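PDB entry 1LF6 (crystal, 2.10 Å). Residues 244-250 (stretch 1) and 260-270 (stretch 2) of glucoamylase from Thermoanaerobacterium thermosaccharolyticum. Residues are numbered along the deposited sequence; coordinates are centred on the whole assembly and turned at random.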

# COMPACT_ATOMS: atom_id res chain seq x y z
N PHE A 244 -22.45 -9.22 -19.12
CA PHE A 244 -21.80 -8.29 -20.04
C PHE A 244 -20.38 -7.92 -19.63
O PHE A 244 -19.92 -8.29 -18.55
N GLU A 245 -19.69 -7.18 -20.49
CA GLU A 245 -18.32 -6.76 -20.23
C GLU A 245 -18.18 -5.24 -20.21
O GLU A 245 -18.53 -4.57 -21.18
N ILE A 246 -17.66 -4.71 -19.11
CA ILE A 246 -17.45 -3.27 -18.99
C ILE A 246 -15.96 -3.00 -19.15
O ILE A 246 -15.13 -3.65 -18.50
N VAL A 247 -15.61 -2.06 -20.02
CA VAL A 247 -14.22 -1.73 -20.25
C VAL A 247 -13.92 -0.25 -20.04
O VAL A 247 -14.63 0.62 -20.54
N LEU A 248 -12.86 0.03 -19.27
CA LEU A 248 -12.44 1.39 -19.00
C LEU A 248 -11.02 1.55 -19.53
O LEU A 248 -10.09 0.89 -19.05
N SER A 249 -10.86 2.42 -20.52
CA SER A 249 -9.55 2.64 -21.12
C SER A 249 -9.03 4.04 -20.84
O SER A 249 -9.80 4.95 -20.49
N PHE A 250 -7.72 4.21 -20.98
CA PHE A 250 -7.06 5.48 -20.73
C PHE A 250 -6.22 5.91 -21.92
O PHE A 250 -5.77 5.08 -22.71
N THR A 260 -8.22 2.47 -27.72
CA THR A 260 -7.77 1.45 -26.78
C THR A 260 -8.94 0.61 -26.30
O THR A 260 -8.84 -0.62 -26.18
N ALA A 261 -10.07 1.26 -26.02
CA ALA A 261 -11.26 0.55 -25.56
C ALA A 261 -11.75 -0.39 -26.65
O ALA A 261 -12.17 -1.51 -26.38
N LEU A 262 -11.70 0.08 -27.89
CA LEU A 262 -12.14 -0.72 -29.03
C LEU A 262 -11.24 -1.94 -29.22
O LEU A 262 -11.72 -3.03 -29.54
N GLU A 263 -9.94 -1.77 -29.01
CA GLU A 263 -9.03 -2.89 -29.17
C GLU A 263 -9.28 -3.94 -28.09
O GLU A 263 -9.32 -5.14 -28.38
N THR A 264 -9.46 -3.49 -26.85
CA THR A 264 -9.72 -4.42 -25.76
C THR A 264 -11.03 -5.18 -26.00
O THR A 264 -11.08 -6.40 -25.87
N LEU A 265 -12.08 -4.45 -26.37
CA LEU A 265 -13.38 -5.06 -26.63
C LEU A 265 -13.31 -6.05 -27.79
O LEU A 265 -14.00 -7.07 -27.79
N GLY A 266 -12.48 -5.74 -28.78
CA GLY A 266 -12.35 -6.62 -29.93
C GLY A 266 -11.62 -7.91 -29.62
O GLY A 266 -11.68 -8.87 -30.39
N GLU A 267 -10.93 -7.95 -28.48
CA GLU A 267 -10.19 -9.15 -28.10
C GLU A 267 -11.11 -10.18 -27.46
O GLU A 267 -12.17 -9.83 -26.93
N ASP A 268 -10.72 -11.45 -27.51
CA ASP A 268 -11.52 -12.52 -26.92
C ASP A 268 -11.34 -12.51 -25.40
O ASP A 268 -10.22 -12.62 -24.90
N TYR A 269 -12.45 -12.39 -24.69
CA TYR A 269 -12.43 -12.34 -23.23
C TYR A 269 -11.55 -13.39 -22.56
O TYR A 269 -10.60 -13.04 -21.85
N ASN A 270 -11.85 -14.66 -22.77
CA ASN A 270 -11.07 -15.73 -22.15
C ASN A 270 -9.59 -15.63 -22.48
O ASN A 270 -8.74 -15.97 -21.66

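Strand 244-250 packs against helix 260-266, the two running roughly antiparallel at 142° with axes 7.9 Å apart at closest approach. No hydrogen bond joins the stretches. The strand alternates: Glu 245, Val 247 and Ser 249 point toward the second stretch, while Ile 246, Leu 248 and Phe 250 point away.

Val 247 is in the t rotamer. Its CG2 lies 3.4 Å from Leu 265 CD2, and its CG1 lies 3.8 Å from Thr 264 CG2. Val 247 thus packs against both Thr 264 and Leu 265. Leu 265 leaves the helix sideways, but its m, t conformation brings CD2 back to the strand. Thr 264 is m, and its OG1 is hydrogen-bonded elsewhere in the structure.

Ser 249 sits where the backbones come closest. Its m rotamer places OG 3.0 Å from Ala 261 CA and 3.3 Å from Ala 261 CB. Ser 249 OG is also 3.1 Å from Ala 261 N, but the angle is too poor for a hydrogen bond. Thr 260, also m, puts CG2 3.9 Å from Ser 249 OG.

Glu 245 is m, then extended through chi2 and chi3. This carries its carboxylate to Tyr 269, with Glu 245 OE1 3.3 Å from Tyr 269 CB. Tyr 269 is t, and its OH bonds elsewhere.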

# COMPACT_ATOMS: atom_id res chain seq x y z
CB PHE A 244 -22.63 -7.02 -20.12
CG PHE A 244 -23.02 -6.48 -18.77
CD1 PHE A 244 -24.05 -7.07 -18.05
CD2 PHE A 244 -22.32 -5.42 -18.20
CE1 PHE A 244 -24.38 -6.62 -16.77
CE2 PHE A 244 -22.64 -4.96 -16.92
CZ PHE A 244 -23.66 -5.56 -16.20
CB GLU A 245 -17.39 -7.33 -21.30
CG GLU A 245 -17.49 -8.84 -21.47
CD GLU A 245 -16.59 -9.36 -22.58
OE1 GLU A 245 -16.61 -10.59 -22.83
OE2 GLU A 245 -15.87 -8.55 -23.21
CB ILE A 246 -17.94 -2.74 -17.61
CG1 ILE A 246 -19.45 -2.92 -17.50
CG2 ILE A 246 -17.57 -1.26 -17.45
CD1 ILE A 246 -20.25 -2.19 -18.58
CB VAL A 247 -13.78 -2.11 -21.69
CG1 VAL A 247 -12.32 -1.74 -21.92
CG2 VAL A 247 -14.00 -3.60 -21.92
CB LEU A 248 -12.46 1.68 -17.50
CG LEU A 248 -11.93 3.05 -17.07
CD1 LEU A 248 -12.83 4.16 -17.60
CD2 LEU A 248 -11.84 3.11 -15.55
CB SER A 249 -9.63 2.39 -22.63
OG SER A 249 -10.04 1.05 -22.88
CB PHE A 250 -6.16 5.36 -19.50
CG PHE A 250 -6.90 4.99 -18.24
CD1 PHE A 250 -7.25 5.97 -17.31
CD2 PHE A 250 -7.27 3.67 -17.99
CE1 PHE A 250 -7.95 5.63 -16.16
CE2 PHE A 250 -7.97 3.33 -16.84
CZ PHE A 250 -8.31 4.31 -15.92
CB THR A 260 -7.06 2.09 -25.57
OG1 THR A 260 -5.95 2.87 -26.02
CG2 THR A 260 -6.56 1.01 -24.61
CB ALA A 261 -12.35 1.55 -25.19
CB LEU A 262 -12.16 0.12 -30.31
CG LEU A 262 -13.23 1.21 -30.40
CD1 LEU A 262 -13.03 2.01 -31.68
CD2 LEU A 262 -14.62 0.58 -30.36
CB GLU A 263 -7.58 -2.39 -29.10
CG GLU A 263 -7.16 -1.60 -30.33
CD GLU A 263 -5.77 -1.01 -30.19
OE1 GLU A 263 -5.24 -0.51 -31.20
OE2 GLU A 263 -5.22 -1.06 -29.08
CB THR A 264 -9.78 -3.68 -24.40
OG1 THR A 264 -8.49 -3.14 -24.09
CG2 THR A 264 -10.22 -4.63 -23.30
CB LEU A 265 -14.41 -3.97 -26.94
CG LEU A 265 -14.91 -3.12 -25.77
CD1 LEU A 265 -15.70 -1.93 -26.29
CD2 LEU A 265 -15.76 -3.98 -24.84
CB GLU A 267 -9.06 -8.79 -27.14
CG GLU A 267 -7.94 -9.82 -27.10
CD GLU A 267 -6.61 -9.24 -27.54
OE1 GLU A 267 -5.66 -10.03 -27.75
OE2 GLU A 267 -6.51 -8.01 -27.66
CB ASP A 268 -11.10 -13.87 -27.48
CG ASP A 268 -11.71 -15.03 -26.71
OD1 ASP A 268 -11.07 -15.52 -25.76
OD2 ASP A 268 -12.84 -15.44 -27.05
CB TYR A 269 -13.85 -12.45 -22.67
CG TYR A 269 -13.88 -12.35 -21.16
CD1 TYR A 269 -13.70 -11.13 -20.52
CD2 TYR A 269 -14.02 -13.50 -20.38
CE1 TYR A 269 -13.65 -11.05 -19.13
CE2 TYR A 269 -13.97 -13.43 -18.99
CZ TYR A 269 -13.79 -12.20 -18.37
OH TYR A 269 -13.75 -12.14 -17.00
CB ASN A 270 -11.59 -17.11 -22.58
CG ASN A 270 -12.96 -17.41 -22.01
OD1 ASN A 270 -13.18 -17.30 -20.80
ND2 ASN A 270 -13.88 -17.80 -22.87